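Local structure of folylpolyglutamate synthase/dihydrofolate synthase (Thermotoga maritima, 1O5Z) at residues S71-S76 and K281-T286; N250-C255 and E274-A279; N301-N304 and F308-L311. The protein probably catalyses ATP- and magnesium-dependent addition of L-glutamate to dihydropteroate and to tetrahydrofolate polyglutamates, serving both the synthesis and the polyglutamylation of folate. All blocks are in the same frame, centred on the assembly; numbering follows the deposited sequence.

How the interactions relate
Interactions 1 and 2 share helix 271-286: residues 281-286 meet helix 63-77, while residues 274-279, two turns earlier, meet strand 250-255 of the small antiparallel sheet. Their centres lie about 13 Å apart, and Y254 of interaction 2 reaches E284 of interaction 1. In sequence, interaction 2 falls wholly between the two segments of interaction 1. Interaction 3 follows in the chain, its centre about 19 Å from that of interaction 1, which it touches where N72 packs on N301 and A302, and about 16 Å from that of interaction 2. It leads from helix 292-301 to the first strand of the glutamate ligase domain, so the series passes from the middle domain to its junction with the next.

Interaction 1 of 3, residues S71-S76 and K281-T286; sequences SNILVS and KTLEAT
E284 OE1 is gripped by three groups: K281 NZ, one helical turn earlier, closes a salt bridge of 2.6 Å with it, and both Y254 OH and the backbone N of E257 are hydrogen-bonded to the same oxygen. The lysine comes in on the anti side of the carboxylate, 22° out of its plane, while E284 OE2 is taken by the backbone N of N258; bonds to both oxygens are likely to limit rotation of the group. This polar cluster lies on the flank of helix 271-286 away from helix 63-77. Towards that helix the surface is apolar, and L283 carries the contact by straddling two neighbouring residues. Its CG stands anti to the carbonyl carbon (chi1 -76°) and CD1 continues anti to CA (chi2 173°), which directs the fork at the other helix. L283 CD1 settles 3.5 Å from I73 CD1 and 3.6 Å from I73 CG2, touching both branches of the isoleucine. The second methyl, L283 CD2, lies 3.9 Å from L74 CD2, the two leucines passing alongside each other in opposite directions. The arrangement belongs to the P-loop NTPase-like core of the Mur ligase middle domain, in which helix 63-77 follows the phosphate-binding loop and packs on strands 81-84 and 151-155 through S71 and L74. An alanine in place of L283 would remove both methyls and is likely to leave I73 and L74 without this partner on helix 271-286, opening a gap between the two helices. The nearest CA atoms across them, L74 CA and L283 CA, are 8.9 Å apart. Within helix 63-77, N72 O accepts from S76 N and, at 2.9 Å, from S76 OG, the two donors arriving from opposite faces of its plane.

Interaction 2 of 3, residues N250-C255 and E274-A279; sequences NRFDYC and ENAGVA
The three-stranded antiparallel sheet of the middle domain rests its central strand, 250-255, on helix 271-286, and two aromatic rings make the junction. F252 and Y254, alternate residues of the strand, both point at the helix and meet successive residues there, A276 and G277. F252 approaches with the far end of its ring: F252 CZ lies 3.5 Å from A276 CB, the methyl standing obliquely to the ring. A first torsion of 67° sets CG between the backbone N and the carbonyl carbon; N250 O lies at the ring's edge, in its plane. I273 and L263 also touch this phenyl group, so the central strand, its neighbour 259-265 and the helix all contribute to one apolar layer. Y254 takes a different first torsion, CG anti to the backbone N (chi1 170°), and its ring is laid along the helix surface. One side of it follows bare backbone, with Y254 CD1 3.8 Å from G277 CA and Y254 CE1 3.5 Å from G277 O, so the ring rests directly on the main chain of the glycine. Beyond G277 the tyrosine side chain also touches L280 and K281, its hydroxyl being held by E284.

Interaction 3 of 3, residues N301-N304 and F308-L311; sequences NAKN and FEIL. With SO4 (sulfate ion), chain C.
K303 and E309 carry opposite charges, yet they meet through the lysine's carbon chain. K303 CD is 3.8 Å from E309 OE2, whereas K303 NZ stays 5.3 Å from that oxygen. The lysine leaves its backbone with CG anti to N (chi1 -176°) and then bends at its last two torsions, so that its middle methylenes pass obliquely by E309 OE2 and the amine is carried past it. E309 has other partners: OE2 forms a salt bridge with R428 of helix 421-433, and OE1 is hydrogen-bonded to the backbone N of G306. E309 CG also lies 4.1 Å from N304 O. These residues belong to the connection between helix 292-301 and strand 309-313, the entry to the glutamate ligase domain. F308 and E309 both face L320 on strand 316-320, a G1 beta bulge. At the other end of the contact N304 turns to the P-loop. N304 ND2 gives a nearly straight bond of 2.9 Å to sulfate O2 (168°) and a weak one to O4, while the backbone N atoms of G62, G64 and S65 also bind the ion. The sulfate probably came from the crystallisation liquor; its place in the P-loop is consistent with a site for a phosphate of ATP. The chemistry implies a division of labour across the connection: a carboxylate probably neutralised mainly by R428, with the lysine chain packed beside it, and an amide N-H turned to an anion site in the preceding domain.

Interaction 1 of 3, residues S71-S76 and K281-T286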
loop_
_atom_site.group_PDB
_atom_site.type_symbol
_atom_site.label_atom_id
_atom_site.label_comp_id
_atom_site.label_asym_id
_atom_site.label_seq_id
_atom_site.Cartn_x
_atom_site.Cartn_y
_atom_site.Cartn_z
ATOM N N SER A 71 -6.075 -9.840 -3.921
ATOM C CA SER A 71 -5.969 -9.890 -5.387
ATOM C C SER A 71 -5.188 -11.070 -5.795
ATOM O O SER A 71 -5.541 -11.700 -6.710
ATOM C CB SER A 71 -5.257 -8.673 -6.007
ATOM O OG SER A 71 -5.822 -7.496 -5.457
ATOM N N ASN A 72 -4.034 -11.264 -5.182
ATOM C CA ASN A 72 -3.156 -12.354 -5.545
ATOM C C ASN A 72 -3.794 -13.715 -5.436
ATOM O O ASN A 72 -3.601 -14.547 -6.319
ATOM C CB ASN A 72 -1.840 -12.265 -4.777
ATOM C CG ASN A 72 -0.832 -11.465 -5.563
ATOM O OD1 ASN A 72 -0.506 -11.861 -6.693
ATOM N ND2 ASN A 72 -0.413 -10.322 -5.047
ATOM N N ILE A 73 -4.617 -13.910 -4.417
ATOM C CA ILE A 73 -5.285 -15.193 -4.246
ATOM C C ILE A 73 -6.338 -15.430 -5.358
ATOM O O ILE A 73 -6.447 -16.523 -5.921
ATOM C CB ILE A 73 -5.933 -15.279 -2.869
ATOM C CG1 ILE A 73 -4.853 -15.377 -1.788
ATOM C CG2 ILE A 73 -6.884 -16.511 -2.783
ATOM C CD1 ILE A 73 -5.410 -15.199 -0.370
ATOM N N LEU A 74 -7.108 -14.381 -5.658
ATOM C CA LEU A 74 -8.113 -14.474 -6.691
ATOM C C LEU A 74 -7.516 -14.602 -8.060
ATOM O O LEU A 74 -8.041 -15.332 -8.893
ATOM C CB LEU A 74 -8.989 -13.238 -6.665
ATOM C CG LEU A 74 -9.885 -13.050 -5.433
ATOM C CD1 LEU A 74 -10.396 -11.614 -5.430
ATOM C CD2 LEU A 74 -11.058 -14.012 -5.449
ATOM N N VAL A 75 -6.415 -13.905 -8.299
ATOM C CA VAL A 75 -5.669 -14.089 -9.562
ATOM C C VAL A 75 -5.182 -15.549 -9.709
ATOM O O VAL A 75 -5.333 -16.116 -10.759
ATOM C CB VAL A 75 -4.507 -13.098 -9.711
ATOM C CG1 VAL A 75 -3.513 -13.546 -10.835
ATOM C CG2 VAL A 75 -5.073 -11.720 -10.011
ATOM N N SER A 76 -4.650 -16.146 -8.636
ATOM C CA SER A 76 -4.264 -17.559 -8.665
ATOM C C SER A 76 -5.455 -18.432 -8.919
ATOM O O SER A 76 -5.276 -19.455 -9.547
ATOM C CB SER A 76 -3.616 -18.072 -7.381
ATOM O OG SER A 76 -2.631 -17.185 -6.965
ATOM N N LYS A 281 -10.192 -14.144 5.807
ATOM C CA LYS A 281 -11.563 -13.822 6.252
ATOM C C LYS A 281 -12.291 -12.960 5.227
ATOM O O LYS A 281 -13.426 -13.216 4.914
ATOM C CB LYS A 281 -11.597 -13.162 7.625
ATOM C CG LYS A 281 -13.010 -13.075 8.345
ATOM C CD LYS A 281 -14.180 -13.975 7.810
ATOM C CE LYS A 281 -14.241 -15.307 8.402
ATOM N NZ LYS A 281 -15.138 -16.229 7.599
ATOM N N THR A 282 -11.636 -11.952 4.677
ATOM C CA THR A 282 -12.287 -11.130 3.719
ATOM C C THR A 282 -12.849 -12.013 2.616
ATOM O O THR A 282 -14.006 -11.912 2.254
ATOM C CB THR A 282 -11.294 -10.133 3.201
ATOM O OG1 THR A 282 -10.986 -9.173 4.247
ATOM C CG2 THR A 282 -11.895 -9.312 2.014
ATOM N N LEU A 283 -12.028 -12.952 2.166
ATOM C CA LEU A 283 -12.356 -13.874 1.075
ATOM C C LEU A 283 -13.438 -14.892 1.469
ATOM O O LEU A 283 -14.358 -15.171 0.671
ATOM C CB LEU A 283 -11.077 -14.582 0.574
ATOM C CG LEU A 283 -10.160 -13.705 -0.321
ATOM C CD1 LEU A 283 -8.832 -14.347 -0.670
ATOM C CD2 LEU A 283 -10.852 -13.317 -1.572
ATOM N N GLU A 284 -13.355 -15.431 2.677
ATOM C CA GLU A 284 -14.446 -16.280 3.182
ATOM C C GLU A 284 -15.801 -15.556 3.200
ATOM O O GLU A 284 -16.807 -16.072 2.697
ATOM C CB GLU A 284 -14.124 -16.796 4.582
ATOM C CG GLU A 284 -12.934 -17.760 4.632
ATOM C CD GLU A 284 -12.652 -18.293 6.020
ATOM O OE1 GLU A 284 -13.071 -17.686 7.033
ATOM O OE2 GLU A 284 -12.018 -19.347 6.100
ATOM N N ALA A 285 -15.808 -14.338 3.753
ATOM C CA ALA A 285 -17.018 -13.518 3.937
ATOM C C ALA A 285 -17.714 -13.155 2.636
ATOM O O ALA A 285 -18.861 -12.733 2.605
ATOM C CB ALA A 285 -16.652 -12.231 4.674
ATOM N N THR A 286 -16.978 -13.264 1.564
ATOM C CA THR A 286 -17.391 -12.801 0.258
ATOM C C THR A 286 -18.255 -13.877 -0.454
ATOM O O THR A 286 -19.072 -13.552 -1.329
ATOM C CB THR A 286 -16.065 -12.508 -0.456
ATOM O OG1 THR A 286 -16.150 -11.355 -1.301
ATOM C CG2 THR A 286 -15.612 -13.650 -1.278
#

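Interaction 2 of 3, residues N250-C255 and E274-A279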
loop_
_atom_site.group_PDB
_atom_site.type_symbol
_atom_site.label_atom_id
_atom_site.label_comp_id
_atom_site.label_asym_id
_atom_site.label_seq_id
_atom_site.Cartn_x
_atom_site.Cartn_y
_atom_site.Cartn_z
ATOM N N ASN A 250 7.527 -17.449 6.034
ATOM C CA ASN A 250 6.878 -17.206 7.310
ATOM C C ASN A 250 5.620 -18.024 7.411
ATOM O O ASN A 250 4.681 -17.852 6.666
ATOM C CB ASN A 250 6.568 -15.727 7.481
ATOM C CG ASN A 250 7.821 -14.868 7.399
ATOM O OD1 ASN A 250 8.591 -14.795 8.373
ATOM N ND2 ASN A 250 8.064 -14.267 6.224
ATOM N N ARG A 251 5.616 -18.904 8.388
ATOM C CA ARG A 251 4.719 -20.019 8.407
ATOM C C ARG A 251 3.683 -19.825 9.528
ATOM O O ARG A 251 4.020 -19.442 10.648
ATOM C CB ARG A 251 5.575 -21.271 8.530
ATOM C CG ARG A 251 4.906 -22.593 8.348
ATOM C CD ARG A 251 5.930 -23.757 8.207
ATOM N NE ARG A 251 7.037 -23.479 7.258
ATOM C CZ ARG A 251 7.041 -23.733 5.925
ATOM N NH1 ARG A 251 6.001 -24.290 5.287
ATOM N NH2 ARG A 251 8.120 -23.413 5.220
ATOM N N PHE A 252 2.411 -20.043 9.195
ATOM C CA PHE A 252 1.297 -19.874 10.132
ATOM C C PHE A 252 0.088 -20.776 9.830
ATOM O O PHE A 252 -0.060 -21.279 8.717
ATOM C CB PHE A 252 0.880 -18.403 10.187
ATOM C CG PHE A 252 0.284 -17.897 8.924
ATOM C CD1 PHE A 252 1.080 -17.694 7.788
ATOM C CD2 PHE A 252 -1.094 -17.637 8.848
ATOM C CE1 PHE A 252 0.500 -17.202 6.562
ATOM C CE2 PHE A 252 -1.696 -17.166 7.653
ATOM C CZ PHE A 252 -0.887 -16.944 6.507
ATOM N N ASP A 253 -0.741 -20.995 10.861
ATOM C CA ASP A 253 -2.072 -21.606 10.720
ATOM C C ASP A 253 -3.137 -20.510 10.685
ATOM O O ASP A 253 -2.953 -19.451 11.283
ATOM C CB ASP A 253 -2.386 -22.552 11.884
ATOM C CG ASP A 253 -1.325 -23.591 12.093
ATOM O OD1 ASP A 253 -0.599 -23.908 11.122
ATOM O OD2 ASP A 253 -1.132 -24.134 13.208
ATOM N N TYR A 254 -4.236 -20.767 9.980
ATOM C CA TYR A 254 -5.401 -19.880 9.951
ATOM C C TYR A 254 -6.640 -20.647 10.425
ATOM O O TYR A 254 -6.797 -21.806 10.054
ATOM C CB TYR A 254 -5.627 -19.363 8.528
ATOM C CG TYR A 254 -6.951 -18.632 8.348
ATOM C CD1 TYR A 254 -7.082 -17.280 8.682
ATOM C CD2 TYR A 254 -8.071 -19.295 7.853
ATOM C CE1 TYR A 254 -8.309 -16.602 8.509
ATOM C CE2 TYR A 254 -9.284 -18.649 7.684
ATOM C CZ TYR A 254 -9.403 -17.304 8.017
ATOM O OH TYR A 254 -10.610 -16.683 7.853
ATOM N N CYS A 255 -7.496 -20.014 11.234
ATOM C CA CYS A 255 -8.810 -20.553 11.628
ATOM C C CYS A 255 -9.918 -19.573 11.299
ATOM O O CYS A 255 -10.026 -18.551 11.944
ATOM C CB CYS A 255 -8.877 -20.793 13.134
ATOM S SG CYS A 255 -7.686 -21.981 13.772
ATOM N N GLU A 274 -0.986 -11.405 10.318
ATOM C CA GLU A 274 -2.325 -10.952 10.650
ATOM C C GLU A 274 -3.055 -10.382 9.444
ATOM O O GLU A 274 -4.249 -10.561 9.296
ATOM C CB GLU A 274 -2.285 -9.954 11.811
ATOM C CG GLU A 274 -1.949 -10.648 13.113
ATOM C CD GLU A 274 -2.480 -9.944 14.334
ATOM O OE1 GLU A 274 -2.986 -8.813 14.233
ATOM O OE2 GLU A 274 -2.389 -10.529 15.422
ATOM N N ASN A 275 -2.353 -9.679 8.580
ATOM C CA ASN A 275 -2.986 -9.154 7.392
ATOM C C ASN A 275 -3.474 -10.325 6.565
ATOM O O ASN A 275 -4.510 -10.275 5.968
ATOM C CB ASN A 275 -1.984 -8.324 6.590
ATOM C CG ASN A 275 -1.672 -6.962 7.242
ATOM O OD1 ASN A 275 -0.688 -6.307 6.907
ATOM N ND2 ASN A 275 -2.480 -6.557 8.162
ATOM N N ALA A 276 -2.674 -11.376 6.497
ATOM C CA ALA A 276 -3.069 -12.623 5.811
ATOM C C ALA A 276 -4.365 -13.246 6.389
ATOM O O ALA A 276 -5.262 -13.560 5.634
ATOM C CB ALA A 276 -1.924 -13.642 5.823
ATOM N N GLY A 277 -4.494 -13.349 7.704
ATOM C CA GLY A 277 -5.779 -13.756 8.304
ATOM C C GLY A 277 -6.930 -12.844 7.872
ATOM O O GLY A 277 -8.011 -13.269 7.557
ATOM N N VAL A 278 -6.697 -11.559 7.910
ATOM C CA VAL A 278 -7.728 -10.610 7.482
ATOM C C VAL A 278 -8.127 -10.844 6.032
ATOM O O VAL A 278 -9.307 -10.797 5.714
ATOM C CB VAL A 278 -7.278 -9.127 7.662
ATOM C CG1 VAL A 278 -8.347 -8.175 7.134
ATOM C CG2 VAL A 278 -7.010 -8.837 9.088
ATOM N N ALA A 279 -7.138 -11.052 5.160
ATOM C CA ALA A 279 -7.369 -11.321 3.735
ATOM C C ALA A 279 -8.219 -12.596 3.512
ATOM O O ALA A 279 -9.105 -12.634 2.643
ATOM C CB ALA A 279 -6.043 -11.431 3.020
#

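Interaction 3 of 3, residues N301-N304 and F308-L311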
loop_
_atom_site.group_PDB
_atom_site.type_symbol
_atom_site.label_atom_id
_atom_site.label_comp_id
_atom_site.label_asym_id
_atom_site.label_seq_id
_atom_site.Cartn_x
_atom_site.Cartn_y
_atom_site.Cartn_z
ATOM N N ASN A 301 2.769 -15.243 -3.127
ATOM C CA ASN A 301 3.011 -14.265 -4.218
ATOM C C ASN A 301 2.819 -12.822 -3.805
ATOM O O ASN A 301 3.367 -11.934 -4.430
ATOM C CB ASN A 301 2.055 -14.509 -5.386
ATOM C CG ASN A 301 2.412 -15.703 -6.240
ATOM O OD1 ASN A 301 3.459 -16.321 -6.118
ATOM N ND2 ASN A 301 1.514 -16.022 -7.142
ATOM N N ALA A 302 2.012 -12.599 -2.774
ATOM C CA ALA A 302 1.806 -11.261 -2.224
ATOM C C ALA A 302 3.108 -10.510 -1.880
ATOM O O ALA A 302 4.057 -11.075 -1.298
ATOM C CB ALA A 302 0.930 -11.312 -0.992
ATOM N N LYS A 303 3.089 -9.222 -2.194
ATOM C CA LYS A 303 4.232 -8.361 -2.024
ATOM C C LYS A 303 3.723 -6.968 -1.691
ATOM O O LYS A 303 2.845 -6.472 -2.384
ATOM C CB LYS A 303 4.991 -8.303 -3.329
ATOM C CG LYS A 303 6.296 -7.491 -3.217
ATOM C CD LYS A 303 7.204 -7.673 -4.455
ATOM C CE LYS A 303 8.079 -8.982 -4.362
ATOM N NZ LYS A 303 8.093 -9.719 -5.687
ATOM N N ASN A 304 4.252 -6.348 -0.635
ATOM C CA ASN A 304 3.942 -4.981 -0.319
ATOM C C ASN A 304 5.185 -4.164 -0.480
ATOM O O ASN A 304 6.115 -4.246 0.324
ATOM C CB ASN A 304 3.396 -4.860 1.108
ATOM C CG ASN A 304 2.630 -3.533 1.337
ATOM O OD1 ASN A 304 2.520 -2.698 0.429
ATOM N ND2 ASN A 304 2.127 -3.341 2.544
ATOM N N PHE A 308 9.000 -3.184 4.524
ATOM C CA PHE A 308 9.879 -4.218 5.113
ATOM C C PHE A 308 10.039 -5.298 4.122
ATOM O O PHE A 308 9.779 -6.480 4.389
ATOM C CB PHE A 308 9.415 -4.778 6.467
ATOM C CG PHE A 308 10.520 -5.507 7.203
ATOM C CD1 PHE A 308 11.639 -4.822 7.645
ATOM C CD2 PHE A 308 10.469 -6.877 7.399
ATOM C CE1 PHE A 308 12.652 -5.471 8.294
ATOM C CE2 PHE A 308 11.502 -7.521 8.051
ATOM C CZ PHE A 308 12.605 -6.803 8.472
ATOM N N GLU A 309 10.476 -4.814 2.969
ATOM C CA GLU A 309 10.699 -5.603 1.804
ATOM C C GLU A 309 12.156 -5.949 1.792
ATOM O O GLU A 309 12.991 -5.053 1.825
ATOM C CB GLU A 309 10.408 -4.775 0.547
ATOM C CG GLU A 309 9.917 -5.638 -0.554
ATOM C CD GLU A 309 9.939 -4.961 -1.877
ATOM O OE1 GLU A 309 9.914 -3.713 -1.904
ATOM O OE2 GLU A 309 9.990 -5.702 -2.873
ATOM N N ILE A 310 12.460 -7.233 1.730
ATOM C CA ILE A 310 13.831 -7.668 1.608
ATOM C C ILE A 310 14.033 -8.201 0.213
ATOM O O ILE A 310 13.328 -9.113 -0.187
ATOM C CB ILE A 310 14.163 -8.776 2.666
ATOM C CG1 ILE A 310 14.152 -8.193 4.077
ATOM C CG2 ILE A 310 15.538 -9.394 2.385
ATOM C CD1 ILE A 310 12.910 -8.368 4.729
ATOM N N LEU A 311 15.016 -7.660 -0.497
ATOM C CA LEU A 311 15.371 -8.069 -1.832
ATOM C C LEU A 311 16.811 -8.542 -1.829
ATOM O O LEU A 311 17.693 -7.765 -1.529
ATOM C CB LEU A 311 15.303 -6.877 -2.791
ATOM C CG LEU A 311 14.136 -6.642 -3.736
ATOM C CD1 LEU A 311 14.522 -5.496 -4.687
ATOM C CD2 LEU A 311 13.743 -7.882 -4.538
HETATM S S SO4 C . -0.133 -1.009 3.982
HETATM O O1 SO4 C . -0.114 -0.441 5.323
HETATM O O2 SO4 C . 1.049 -0.721 3.203
HETATM O O3 SO4 C . -1.300 -0.373 3.358
HETATM O O4 SO4 C . -0.223 -2.473 4.016
#